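Local coordinates for protein glutathione S-transferase omega-like 2 (Saccharomyces cerevisiae, PDB 5LKB) that uses glutathione to reduce disulfides, dehydroascorbate and dimethylarsinic acid, and reacts with glutathionyl-(hydro)quinones, working as a homodimeric Xi-class glutathione transferase, at residues L44-H50 against Y291-R296; I295-V300 against T337-K343; W79-D83 against A130-P134; R56-T62 against W98-A102; G222-T226 against E238-V242. All coordinates share one frame; numbering follows the deposited sequence.

Overall arrangement
From the N terminus, the segment at the start of helix 47-58 meets helix 285-304 in interaction 1, which closes a loop of some 240 residues and joins the thioredoxin-like domain to the helical domain. Three contacts nest inside that loop. Interaction 4 ties the end of helix 47-58 to residues 98-102, and interaction 3 crosses it along the chain by pairing 79-83 with 130-134, Pro134 packing on Trp98. Interaction 5, a short hairpin of helices 222-227 and 232-264, follows in series. Interaction 2 starts where interaction 1 ends, sharing Ile295 and Arg296, and brings helix 339-349 against helix 285-304; its Phe297 also touches Val223 and Val242 of interaction 5.

Interaction 1: residues L44-H50 against Y291-R296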
# COMPACT_ATOMS: atom_id res chain seq x y z
N LEU A 44 8.18 -0.16 -21.35
CA LEU A 44 6.97 0.57 -20.97
C LEU A 44 6.77 0.67 -19.45
O LEU A 44 6.03 1.56 -19.02
CB LEU A 44 5.76 -0.14 -21.56
CG LEU A 44 5.54 -0.06 -23.06
CD1 LEU A 44 4.56 -1.06 -23.57
CD2 LEU A 44 5.07 1.35 -23.35
N ALA A 45 7.51 -0.07 -18.66
CA ALA A 45 7.40 0.04 -17.20
C ALA A 45 8.18 1.23 -16.66
O ALA A 45 7.86 1.75 -15.56
CB ALA A 45 7.94 -1.21 -16.54
N CYS A 46 9.24 1.66 -17.41
CA CYS A 46 10.23 2.59 -16.89
C CYS A 46 9.74 4.01 -17.07
O CYS A 46 9.46 4.41 -18.21
CB CYS A 46 11.54 2.44 -17.70
SG CYS A 46 12.75 3.69 -17.33
N PRO A 47 9.72 4.85 -16.03
CA PRO A 47 9.26 6.22 -16.17
C PRO A 47 10.24 7.11 -16.93
O PRO A 47 9.85 8.17 -17.43
CB PRO A 47 9.10 6.68 -14.70
CG PRO A 47 10.11 5.93 -13.97
CD PRO A 47 10.11 4.56 -14.60
N TRP A 48 11.51 6.72 -16.91
CA TRP A 48 12.54 7.47 -17.64
C TRP A 48 12.33 7.25 -19.13
O TRP A 48 12.27 8.21 -19.93
CB TRP A 48 13.92 6.99 -17.12
CG TRP A 48 14.07 6.91 -15.62
CD1 TRP A 48 14.02 5.78 -14.87
CD2 TRP A 48 14.14 8.00 -14.68
NE1 TRP A 48 14.07 6.08 -13.54
CE2 TRP A 48 14.17 7.44 -13.39
CE3 TRP A 48 14.23 9.39 -14.80
CZ2 TRP A 48 14.29 8.21 -12.25
CZ3 TRP A 48 14.36 10.15 -13.69
CH2 TRP A 48 14.39 9.55 -12.40
N ALA A 49 12.24 5.98 -19.53
CA ALA A 49 11.95 5.66 -20.93
C ALA A 49 10.60 6.20 -21.36
O ALA A 49 10.41 6.62 -22.51
CB ALA A 49 12.03 4.14 -21.13
N HIS A 50 9.62 6.20 -20.45
CA HIS A 50 8.31 6.70 -20.78
C HIS A 50 8.40 8.16 -21.26
O HIS A 50 7.66 8.57 -22.11
CB HIS A 50 7.35 6.49 -19.59
CG HIS A 50 5.90 6.68 -19.89
ND1 HIS A 50 4.92 6.50 -18.91
CD2 HIS A 50 5.25 6.93 -21.05
CE1 HIS A 50 3.74 6.67 -19.47
NE2 HIS A 50 3.91 6.92 -20.77
N TYR A 291 4.76 13.67 -15.03
CA TYR A 291 3.70 12.69 -15.32
C TYR A 291 4.18 11.25 -15.17
O TYR A 291 3.44 10.38 -14.66
CB TYR A 291 3.22 12.86 -16.77
CG TYR A 291 2.21 11.82 -17.26
CD1 TYR A 291 2.66 10.69 -17.85
CD2 TYR A 291 0.85 11.96 -17.09
CE1 TYR A 291 1.82 9.71 -18.29
CE2 TYR A 291 -0.03 10.98 -17.55
CZ TYR A 291 0.45 9.88 -18.17
OH TYR A 291 -0.40 8.89 -18.62
N THR A 292 5.36 10.92 -15.67
CA THR A 292 5.75 9.52 -15.71
C THR A 292 5.87 8.95 -14.28
O THR A 292 5.63 7.76 -14.08
CB THR A 292 6.98 9.28 -16.55
OG1 THR A 292 8.05 10.02 -15.96
CG2 THR A 292 6.77 9.74 -18.03
N THR A 293 6.18 9.80 -13.31
CA THR A 293 6.16 9.38 -11.91
C THR A 293 4.74 9.34 -11.39
O THR A 293 4.32 8.39 -10.70
CB THR A 293 7.03 10.28 -11.05
OG1 THR A 293 8.38 10.20 -11.52
CG2 THR A 293 6.97 9.86 -9.58
N VAL A 294 4.01 10.45 -11.55
CA VAL A 294 2.67 10.57 -10.96
C VAL A 294 1.74 9.47 -11.46
O VAL A 294 0.99 8.90 -10.67
CB VAL A 294 2.06 11.98 -11.16
CG1 VAL A 294 0.63 12.07 -10.55
CG2 VAL A 294 2.90 13.05 -10.48
N ILE A 295 1.81 9.09 -12.75
CA ILE A 295 0.94 8.04 -13.29
C ILE A 295 1.22 6.66 -12.69
O ILE A 295 0.34 5.80 -12.67
CB ILE A 295 0.99 8.04 -14.84
CG1 ILE A 295 -0.29 7.42 -15.41
CG2 ILE A 295 2.21 7.34 -15.36
CD1 ILE A 295 -1.55 8.20 -15.20
N ARG A 296 2.44 6.45 -12.20
CA ARG A 296 2.88 5.22 -11.55
C ARG A 296 2.67 5.25 -10.04
O ARG A 296 2.86 4.22 -9.35
CB ARG A 296 4.36 4.96 -11.89
CG ARG A 296 4.59 4.55 -13.31
CD ARG A 296 6.09 4.55 -13.65
NE ARG A 296 6.28 4.01 -15.02
CZ ARG A 296 5.89 4.63 -16.15
NH1 ARG A 296 5.43 5.83 -16.11
NH2 ARG A 296 5.96 3.96 -17.28
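With chi1 at -72° and the chain extended from CG to NE, Arg296 carries its guanidinium from helix 285-304 to the residues before helix 47-58, where the ring of His50, turned with CG anti to its N (chi1 -167°), comes to meet it. NE donates to Ala45 O at 2.8 Å, from above the carbonyl plane. NH1 reaches His50 ND1 at 2.9 Å, the bond lying in both the imidazole and the guanidinium plane although these stand 70° apart, and also holds Thr292 O of its own helix; NH2 adds a weak bond to Leu44 O. Pro47 CA sits over the centre of one guanidinium face. This is the interface of the thioredoxin-like and helical domains of a glutathione transferase, directly behind the nucleophile Cys46, whose SG caps helix 47-58 by accepting from Ala49 N at 3.2 Å. A methionine here would probably leave Ala45 O and His50 ND1 without these donors and the imidazole, still held at NE2 by Thr336, less firmly fixed. Thr292 OG1 donates to Pro47 O at 3.0 Å, while its CG2 packs on His50 CB. Tyr291 presents its CE1 edge to the imidazole in an offset edge-to-face pair, centroids 5.8 Å apart.

Interaction 2: residues I295-V300 against T337-K343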
# COMPACT_ATOMS: atom_id res chain seq x y z
N ILE A 295 1.81 9.09 -12.75
CA ILE A 295 0.94 8.04 -13.29
C ILE A 295 1.22 6.66 -12.69
O ILE A 295 0.34 5.80 -12.67
CB ILE A 295 0.99 8.04 -14.84
CG1 ILE A 295 -0.29 7.42 -15.41
CG2 ILE A 295 2.21 7.34 -15.36
CD1 ILE A 295 -1.55 8.20 -15.20
N ARG A 296 2.44 6.45 -12.20
CA ARG A 296 2.88 5.22 -11.55
C ARG A 296 2.67 5.25 -10.04
O ARG A 296 2.86 4.22 -9.35
CB ARG A 296 4.36 4.96 -11.89
CG ARG A 296 4.59 4.55 -13.31
CD ARG A 296 6.09 4.55 -13.65
NE ARG A 296 6.28 4.01 -15.02
CZ ARG A 296 5.89 4.63 -16.15
NH1 ARG A 296 5.43 5.83 -16.11
NH2 ARG A 296 5.96 3.96 -17.28
N PHE A 297 2.28 6.40 -9.50
CA PHE A 297 2.35 6.57 -8.05
C PHE A 297 1.32 5.71 -7.34
O PHE A 297 1.68 4.91 -6.45
CB PHE A 297 2.19 8.05 -7.68
CG PHE A 297 2.68 8.40 -6.30
CD1 PHE A 297 1.83 8.31 -5.21
CD2 PHE A 297 3.95 8.86 -6.11
CE1 PHE A 297 2.30 8.61 -3.95
CE2 PHE A 297 4.41 9.17 -4.82
CZ PHE A 297 3.60 9.06 -3.76
N ASP A 298 0.04 5.83 -7.74
CA ASP A 298 -0.98 5.01 -7.08
C ASP A 298 -0.89 3.55 -7.49
O ASP A 298 -1.06 2.68 -6.62
CB ASP A 298 -2.39 5.59 -7.28
CG ASP A 298 -2.58 6.93 -6.60
OD1 ASP A 298 -1.66 7.36 -5.87
OD2 ASP A 298 -3.67 7.53 -6.72
N PRO A 299 -0.66 3.22 -8.76
CA PRO A 299 -0.58 1.79 -9.13
C PRO A 299 0.57 1.01 -8.51
O PRO A 299 0.45 -0.21 -8.35
CB PRO A 299 -0.47 1.85 -10.67
CG PRO A 299 -1.19 3.07 -11.03
CD PRO A 299 -0.82 4.07 -9.95
N VAL A 300 1.72 1.66 -8.27
CA VAL A 300 2.94 0.99 -7.78
C VAL A 300 3.58 1.69 -6.59
O VAL A 300 3.91 1.05 -5.58
CB VAL A 300 3.98 0.86 -8.92
CG1 VAL A 300 5.34 0.46 -8.32
CG2 VAL A 300 3.45 -0.15 -9.92
N THR A 337 1.01 4.64 -21.94
CA THR A 337 0.90 4.25 -20.53
C THR A 337 0.35 2.83 -20.50
O THR A 337 -0.80 2.61 -20.89
CB THR A 337 0.04 5.22 -19.76
OG1 THR A 337 0.59 6.53 -19.86
CG2 THR A 337 -0.04 4.84 -18.26
N ASP A 338 1.17 1.87 -20.06
CA ASP A 338 0.82 0.46 -20.02
C ASP A 338 0.88 0.03 -18.55
O ASP A 338 1.96 -0.23 -18.01
CB ASP A 338 1.71 -0.38 -20.94
CG ASP A 338 1.24 -1.82 -21.04
OD1 ASP A 338 0.90 -2.47 -19.99
OD2 ASP A 338 1.22 -2.33 -22.18
N PHE A 339 -0.29 -0.04 -17.92
CA PHE A 339 -0.33 -0.39 -16.51
C PHE A 339 0.02 -1.85 -16.23
O PHE A 339 0.44 -2.14 -15.11
CB PHE A 339 -1.70 -0.06 -15.92
CG PHE A 339 -2.00 1.45 -15.84
CD1 PHE A 339 -1.25 2.26 -15.00
CD2 PHE A 339 -2.97 2.03 -16.63
CE1 PHE A 339 -1.50 3.61 -14.92
CE2 PHE A 339 -3.24 3.40 -16.56
CZ PHE A 339 -2.52 4.20 -15.72
N ASP A 340 -0.14 -2.78 -17.18
CA ASP A 340 0.31 -4.13 -16.93
C ASP A 340 1.82 -4.17 -16.86
O ASP A 340 2.36 -4.76 -15.93
CB ASP A 340 -0.21 -5.10 -17.98
CG ASP A 340 -1.73 -5.26 -17.94
OD1 ASP A 340 -2.34 -5.20 -16.88
OD2 ASP A 340 -2.35 -5.40 -19.00
N HIS A 341 2.49 -3.54 -17.80
CA HIS A 341 3.95 -3.52 -17.75
C HIS A 341 4.43 -2.82 -16.48
O HIS A 341 5.39 -3.27 -15.84
CB HIS A 341 4.54 -2.80 -18.97
CG HIS A 341 4.64 -3.67 -20.19
ND1 HIS A 341 5.83 -3.90 -20.85
CD2 HIS A 341 3.69 -4.38 -20.83
CE1 HIS A 341 5.61 -4.75 -21.83
NE2 HIS A 341 4.32 -5.04 -21.86
N ILE A 342 3.81 -1.69 -16.13
CA ILE A 342 4.18 -0.95 -14.93
C ILE A 342 4.08 -1.83 -13.69
O ILE A 342 5.03 -1.99 -12.92
CB ILE A 342 3.33 0.32 -14.80
CG1 ILE A 342 3.73 1.36 -15.87
CG2 ILE A 342 3.38 0.92 -13.42
CD1 ILE A 342 2.74 2.46 -16.06
N LYS A 343 2.89 -2.39 -13.44
CA LYS A 343 2.71 -3.15 -12.21
C LYS A 343 3.53 -4.41 -12.18
O LYS A 343 4.11 -4.77 -11.11
CB LYS A 343 1.22 -3.47 -11.99
CG LYS A 343 0.40 -2.21 -11.65
CD LYS A 343 -1.11 -2.47 -11.66
CE LYS A 343 -1.57 -3.40 -10.57
NZ LYS A 343 -1.67 -2.67 -9.34
O HOH W 1 1.04 -3.26 -8.56
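Ile342 occupies the apolar centre, its CG2 resting on Val300 CG2 at 3.7 Å and on the CG methylene of Arg296. Its CG1 and CD1 lie across the arginine's end at about a right angle, CD1 3.7 Å above one guanidinium face and toward its rim. On one flank Phe339 brings CZ to Ile295 CG1 at 3.9 Å and CE1 to Pro299 CG, also at 3.9 Å. Chi1 of -68° sets this ring beside its backbone N and sends its far end toward helix 285-304. The ring edge meets Ile295 O, while the methyl of Thr337 lies over one face of the Phe339 ring, toward its rim, and also touches Ile295 CG1. The two helices belong to the all-helical C-terminal domain of the transferase fold, their local axes 10.2 Å apart and inclined at 63°. At the N terminus of helix 339-349, Asp338 is the N-cap, OD1 accepting from His341 N. The polar edge is Lys343: bent at chi3 and chi4, it curls NZ back for a weak bond to Pro299 O at 3.4 Å, reinforced by a water that accepts from NZ and donates to the same carbonyl. NZ also bonds Pro360 O. Because the arginine's N-H groups point outward in its plane, Ile342 can cover a face without competing for their bonds, and the ammonium, held by carbonyls and water, probably keeps its charge.

Interaction 3: residues W79-D83 against A130-P134; sequences WRFLD and ATNEP
Ala130 begins the contact by setting its CB against Leu82 CG at 3.9 Å, an apolar touch between two irregular segments of the thioredoxin-like domain, the first of which includes the glutathione-binding Trp79. Thr131 follows and supplies the direct hydrogen bond between the two backbones: its O accepts from Leu82 N at 3.1 Å, with the donor above the carbonyl plane and an N-H...O angle of 155°. The same oxygen lies at the edge of the Phe81 ring, near its plane. Thr131 OG1 turns to its own side of the contact, donating to Asn132 O and taking a bond from Val69 N, which ties this loop to strand 66-69. Asn132 then passes close to Leu82, its CA making a CA-H...O contact of 3.0 Å with Leu82 O. Glu133 delivers the main side-chain packing. Its CB stands over the centre of the Phe81 ring as a CH-pi contact, 3.6 Å from the centroid; with CG anti to the backbone N (chi1 -169°), CG runs on toward CE2 and CZ, and the bend at chi2 turns the carboxylate away. That carboxylate is held by its own loop and by the sheet, OE1 accepting from Tyr136 N and Tyr138 N, and OE2 from His135 N and Tyr41 OH. A water joins the two backbones as well, accepting from Glu133 N at 2.7 Å and donating weakly to Leu82 O.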
# COMPACT_ATOMS: atom_id res chain seq x y z
N TRP A 79 17.63 -6.11 -18.92
CA TRP A 79 16.45 -6.10 -19.78
C TRP A 79 16.67 -7.01 -20.97
O TRP A 79 17.79 -7.11 -21.51
CB TRP A 79 16.16 -4.70 -20.29
CG TRP A 79 15.90 -3.62 -19.27
CD1 TRP A 79 16.75 -2.64 -18.87
CD2 TRP A 79 14.68 -3.41 -18.51
NE1 TRP A 79 16.16 -1.80 -17.98
CE2 TRP A 79 14.87 -2.24 -17.76
CE3 TRP A 79 13.44 -4.05 -18.47
CZ2 TRP A 79 13.90 -1.71 -16.94
CZ3 TRP A 79 12.43 -3.50 -17.68
CH2 TRP A 79 12.67 -2.35 -16.91
N ARG A 80 15.58 -7.61 -21.45
CA ARG A 80 15.61 -8.65 -22.45
C ARG A 80 14.49 -8.47 -23.47
O ARG A 80 13.49 -7.77 -23.26
CB ARG A 80 15.62 -10.06 -21.84
CG ARG A 80 14.31 -10.52 -21.26
CD ARG A 80 14.46 -11.87 -20.58
NE ARG A 80 13.11 -12.37 -20.21
CZ ARG A 80 12.60 -12.41 -18.97
NH1 ARG A 80 11.36 -12.87 -18.83
NH2 ARG A 80 13.29 -12.05 -17.89
N PHE A 81 14.69 -9.08 -24.64
CA PHE A 81 13.73 -9.11 -25.71
C PHE A 81 13.18 -10.52 -25.92
O PHE A 81 13.79 -11.51 -25.49
CB PHE A 81 14.42 -8.68 -27.02
CG PHE A 81 14.99 -7.30 -26.99
CD1 PHE A 81 14.18 -6.24 -27.33
CD2 PHE A 81 16.33 -7.07 -26.68
CE1 PHE A 81 14.69 -4.95 -27.33
CE2 PHE A 81 16.84 -5.77 -26.66
CZ PHE A 81 16.03 -4.71 -27.02
N LEU A 82 12.03 -10.60 -26.60
CA LEU A 82 11.49 -11.88 -27.06
C LEU A 82 11.96 -12.16 -28.48
O LEU A 82 12.14 -11.25 -29.27
CB LEU A 82 9.96 -11.86 -27.07
CG LEU A 82 9.29 -12.11 -25.72
CD1 LEU A 82 7.73 -12.09 -25.90
CD2 LEU A 82 9.73 -13.40 -25.08
N ASP A 83 12.15 -13.44 -28.78
CA ASP A 83 12.56 -13.89 -30.13
C ASP A 83 11.47 -13.72 -31.18
O ASP A 83 10.27 -13.80 -30.90
CB ASP A 83 12.98 -15.35 -30.06
CG ASP A 83 14.34 -15.54 -29.42
OD1 ASP A 83 15.23 -14.71 -29.70
OD2 ASP A 83 14.52 -16.49 -28.63
N ALA A 130 6.56 -8.12 -24.73
CA ALA A 130 7.80 -7.56 -25.28
C ALA A 130 7.72 -7.67 -26.78
O ALA A 130 6.85 -8.37 -27.33
CB ALA A 130 9.02 -8.32 -24.79
N THR A 131 8.59 -6.90 -27.44
CA THR A 131 8.89 -7.16 -28.84
C THR A 131 10.24 -7.84 -28.94
O THR A 131 10.95 -8.06 -27.97
CB THR A 131 8.89 -5.86 -29.67
OG1 THR A 131 10.09 -5.11 -29.40
CG2 THR A 131 7.76 -4.95 -29.34
N ASN A 132 10.62 -8.11 -30.19
CA ASN A 132 11.95 -8.55 -30.50
C ASN A 132 12.86 -7.33 -30.64
O ASN A 132 12.41 -6.18 -30.69
CB ASN A 132 11.94 -9.39 -31.78
CG ASN A 132 11.49 -8.61 -33.01
OD1 ASN A 132 10.64 -7.72 -32.94
ND2 ASN A 132 12.05 -8.97 -34.17
N GLU A 133 14.17 -7.61 -30.71
CA GLU A 133 15.16 -6.63 -31.14
C GLU A 133 15.30 -6.87 -32.65
O GLU A 133 15.90 -7.88 -33.04
CB GLU A 133 16.47 -6.86 -30.37
CG GLU A 133 17.52 -5.75 -30.52
CD GLU A 133 17.99 -5.67 -31.97
OE1 GLU A 133 18.73 -6.61 -32.36
OE2 GLU A 133 17.57 -4.73 -32.68
N PRO A 134 14.73 -6.01 -33.50
CA PRO A 134 14.54 -6.38 -34.92
C PRO A 134 15.74 -6.17 -35.83
O PRO A 134 15.67 -6.66 -36.96
CB PRO A 134 13.38 -5.47 -35.35
CG PRO A 134 13.61 -4.21 -34.53
CD PRO A 134 14.20 -4.66 -33.21
O HOH W 2 15.16 -10.09 -30.36

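Interaction 4: residues R56-T62 against W98-A102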
# COMPACT_ATOMS: atom_id res chain seq x y z
N ARG A 56 8.38 11.51 -28.23
CA ARG A 56 8.35 10.99 -29.59
C ARG A 56 6.98 11.16 -30.23
O ARG A 56 6.85 11.53 -31.41
CB ARG A 56 8.86 9.54 -29.63
CG ARG A 56 8.66 8.81 -30.96
CD ARG A 56 9.34 7.50 -30.87
NE ARG A 56 9.00 6.55 -31.93
CZ ARG A 56 8.09 5.59 -31.89
NH1 ARG A 56 7.30 5.38 -30.82
NH2 ARG A 56 7.99 4.75 -32.91
N ALA A 57 5.92 10.85 -29.50
CA ALA A 57 4.58 11.03 -30.06
C ALA A 57 4.24 12.50 -30.27
O ALA A 57 3.74 12.87 -31.35
CB ALA A 57 3.54 10.38 -29.15
N LEU A 58 4.46 13.34 -29.27
CA LEU A 58 4.04 14.74 -29.30
C LEU A 58 4.77 15.47 -30.42
O LEU A 58 4.22 16.40 -31.04
CB LEU A 58 4.34 15.43 -27.96
CG LEU A 58 3.39 15.07 -26.79
CD1 LEU A 58 3.90 15.71 -25.50
CD2 LEU A 58 2.00 15.53 -27.00
N LYS A 59 6.01 15.09 -30.68
CA LYS A 59 6.78 15.76 -31.72
C LYS A 59 6.61 15.11 -33.08
O LYS A 59 7.29 15.53 -34.04
CB LYS A 59 8.25 15.85 -31.30
CG LYS A 59 8.54 16.90 -30.18
CD LYS A 59 8.24 18.31 -30.61
CE LYS A 59 9.40 18.85 -31.40
NZ LYS A 59 8.95 19.86 -32.48
N GLY A 60 5.72 14.11 -33.21
CA GLY A 60 5.41 13.54 -34.51
C GLY A 60 6.50 12.72 -35.16
O GLY A 60 6.67 12.77 -36.39
N LEU A 61 7.29 12.01 -34.37
CA LEU A 61 8.47 11.30 -34.79
C LEU A 61 8.31 9.79 -34.82
O LEU A 61 9.30 9.06 -34.94
CB LEU A 61 9.68 11.71 -33.92
CG LEU A 61 10.03 13.17 -33.92
CD1 LEU A 61 10.97 13.55 -32.79
CD2 LEU A 61 10.66 13.50 -35.31
N THR A 62 7.09 9.27 -34.76
CA THR A 62 6.93 7.82 -34.67
C THR A 62 7.33 7.10 -35.95
O THR A 62 7.82 5.96 -35.87
CB THR A 62 5.51 7.39 -34.28
OG1 THR A 62 4.55 7.87 -35.23
CG2 THR A 62 5.11 7.97 -32.95
N TRP A 98 6.84 -1.03 -35.45
CA TRP A 98 8.01 -0.21 -35.22
C TRP A 98 7.67 1.27 -35.17
O TRP A 98 8.37 2.05 -34.49
CB TRP A 98 8.99 -0.43 -36.35
CG TRP A 98 9.48 -1.79 -36.50
CD1 TRP A 98 9.48 -2.77 -35.57
CD2 TRP A 98 10.08 -2.35 -37.67
NE1 TRP A 98 10.02 -3.92 -36.07
CE2 TRP A 98 10.42 -3.67 -37.37
CE3 TRP A 98 10.34 -1.85 -38.95
CZ2 TRP A 98 11.02 -4.52 -38.30
CZ3 TRP A 98 10.96 -2.68 -39.87
CH2 TRP A 98 11.27 -4.00 -39.55
N HIS A 99 6.65 1.69 -35.90
CA HIS A 99 6.25 3.08 -35.99
C HIS A 99 5.04 3.42 -35.14
O HIS A 99 4.48 4.51 -35.28
CB HIS A 99 6.03 3.46 -37.46
CG HIS A 99 7.29 3.43 -38.26
ND1 HIS A 99 7.32 3.54 -39.63
CD2 HIS A 99 8.58 3.29 -37.86
CE1 HIS A 99 8.58 3.48 -40.04
NE2 HIS A 99 9.36 3.31 -38.99
N ASP A 100 4.65 2.52 -34.23
CA ASP A 100 3.55 2.74 -33.30
C ASP A 100 4.09 3.51 -32.10
O ASP A 100 5.28 3.44 -31.80
CB ASP A 100 2.98 1.39 -32.86
CG ASP A 100 1.95 1.48 -31.70
OD1 ASP A 100 0.80 1.90 -32.01
OD2 ASP A 100 2.24 1.07 -30.54
N VAL A 101 3.20 4.27 -31.44
CA VAL A 101 3.59 5.05 -30.25
C VAL A 101 4.19 4.21 -29.13
O VAL A 101 4.98 4.72 -28.33
CB VAL A 101 2.42 5.90 -29.69
CG1 VAL A 101 1.99 6.96 -30.67
CG2 VAL A 101 1.27 5.00 -29.29
N ALA A 102 3.79 2.96 -29.02
CA ALA A 102 4.28 2.03 -28.00
C ALA A 102 4.94 0.79 -28.61
O ALA A 102 4.96 -0.27 -28.01
CB ALA A 102 3.13 1.68 -27.05
O HOH W 3 6.23 7.13 -28.92
O HOH W 4 3.67 6.33 -37.28
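Asp100 O is gripped by two nitrogens of Arg56, NH1 at 3.0 Å and NH2 at 3.2 Å, which approach end-on from the same face of the carbonyl plane. Within the thioredoxin-like domain, Arg56 lies near the end of helix 47-58, which a Schellman motif closes with Gly60 at C-prime, and its extended chain, CG anti to N (chi1 170°), reaches residues 98-102. NE bonds Ile65 O, so the guanidinium bridges two backbone regions, and NH2 adds a weak bond to Thr62 O. A leucine in place of Arg56 would probably leave Asp100 O and Ile65 O without these donors and loosen the loop's hold on the helix end. Apolar contact is modest: Val101 CG1 lies 4.0 Å from Thr62 CG2 and nearly as close to Ala57 CB. Asp100 forms an Asx turn, OD2 accepting from Ala102 N. A water accepts from Arg56 NH1 at 2.8 Å and donates to Val101 O at the same distance.

Interaction 5: residues G222-T226 against E238-V242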
# COMPACT_ATOMS: atom_id res chain seq x y z
N GLY A 222 13.06 10.57 -6.17
CA GLY A 222 12.70 10.47 -4.76
C GLY A 222 11.97 9.18 -4.43
O GLY A 222 12.26 8.54 -3.42
N VAL A 223 11.06 8.76 -5.32
CA VAL A 223 10.35 7.49 -5.03
C VAL A 223 11.29 6.31 -5.04
O VAL A 223 11.10 5.37 -4.28
CB VAL A 223 9.16 7.25 -5.95
CG1 VAL A 223 8.14 8.37 -5.82
CG2 VAL A 223 9.57 7.09 -7.45
N TYR A 224 12.37 6.33 -5.86
CA TYR A 224 13.33 5.23 -5.92
C TYR A 224 14.28 5.23 -4.72
O TYR A 224 14.56 4.17 -4.16
CB TYR A 224 14.16 5.33 -7.19
CG TYR A 224 13.42 4.88 -8.43
CD1 TYR A 224 13.38 3.55 -8.76
CD2 TYR A 224 12.86 5.78 -9.28
CE1 TYR A 224 12.73 3.10 -9.91
CE2 TYR A 224 12.16 5.34 -10.44
CZ TYR A 224 12.16 4.00 -10.77
OH TYR A 224 11.52 3.51 -11.94
N LYS A 225 14.75 6.42 -4.31
CA LYS A 225 15.54 6.50 -3.07
C LYS A 225 14.73 6.02 -1.86
O LYS A 225 15.30 5.42 -0.93
CB LYS A 225 16.05 7.93 -2.89
CG LYS A 225 17.07 8.37 -3.97
CD LYS A 225 17.65 9.75 -3.70
CE LYS A 225 16.62 10.80 -3.92
NZ LYS A 225 17.19 12.18 -3.80
N THR A 226 13.40 6.24 -1.89
CA THR A 226 12.51 5.73 -0.84
C THR A 226 12.36 4.21 -0.95
O THR A 226 12.58 3.51 0.03
CB THR A 226 11.16 6.42 -0.94
OG1 THR A 226 11.29 7.83 -0.80
CG2 THR A 226 10.22 5.91 0.12
N GLU A 238 13.74 9.81 2.98
CA GLU A 238 13.34 9.99 1.59
C GLU A 238 11.84 10.07 1.40
O GLU A 238 11.36 10.86 0.59
CB GLU A 238 13.98 8.92 0.71
CG GLU A 238 15.49 8.93 0.73
CD GLU A 238 16.15 10.13 0.06
OE1 GLU A 238 15.43 10.92 -0.60
OE2 GLU A 238 17.41 10.21 0.14
N VAL A 239 11.06 9.26 2.15
CA VAL A 239 9.61 9.34 1.99
C VAL A 239 9.07 10.66 2.47
O VAL A 239 8.14 11.22 1.88
CB VAL A 239 8.86 8.14 2.63
CG1 VAL A 239 8.77 8.23 4.17
CG2 VAL A 239 7.47 8.01 2.03
N ASN A 240 9.62 11.20 3.57
CA ASN A 240 9.15 12.51 4.00
C ASN A 240 9.45 13.55 2.93
O ASN A 240 8.66 14.46 2.70
CB ASN A 240 9.82 12.92 5.31
CG ASN A 240 9.10 12.36 6.55
OD1 ASN A 240 8.01 12.78 6.88
ND2 ASN A 240 9.72 11.46 7.19
N ASN A 241 10.61 13.41 2.30
CA ASN A 241 11.03 14.34 1.23
C ASN A 241 10.11 14.25 0.03
O ASN A 241 9.75 15.29 -0.55
CB ASN A 241 12.49 14.09 0.90
CG ASN A 241 13.04 15.15 -0.04
OD1 ASN A 241 13.05 16.36 0.30
ND2 ASN A 241 13.36 14.74 -1.22
N VAL A 242 9.69 13.03 -0.37
CA VAL A 242 8.75 12.90 -1.48
C VAL A 242 7.50 13.69 -1.19
O VAL A 242 7.01 14.45 -2.02
CB VAL A 242 8.45 11.40 -1.71
CG1 VAL A 242 7.21 11.25 -2.59
CG2 VAL A 242 9.62 10.64 -2.33
O HOH W 5 18.63 12.08 -1.38
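Two successive helices of the C-terminal domain pack here as an antiparallel helical hairpin, Gly222-Thr226 against Glu238-Val242, the local axes 8.5 Å apart at 157°. Close approach is possible at Gly222, where Val242 CG2 rests 3.5 Å from its carbonyl carbon; a CB at Gly222 would lie tight against that methyl. Thr226 chi1 of -59° places OG1 beside the backbone N, from where it donates back to Gly222 O at 2.9 Å, while CG2, on the other branch, packs on Val239 CB at 3.6 Å. Gly222 O thus accepts from Thr226 N and OG1, from opposite faces of its plane. Val223 and Val242 continue the apolar seam onto Phe297 of helix 285-304, and Val239 touches Leu361 of the second subunit. At the outer edge Glu238 folds its carboxylate against the aliphatic part of Lys225, making only a long salt bridge, and Lys225 NZ bonds Asp217 O. One water joins the pair, accepting from Lys225 NZ at 2.8 Å and donating to Glu238 OE2 at 2.7 Å.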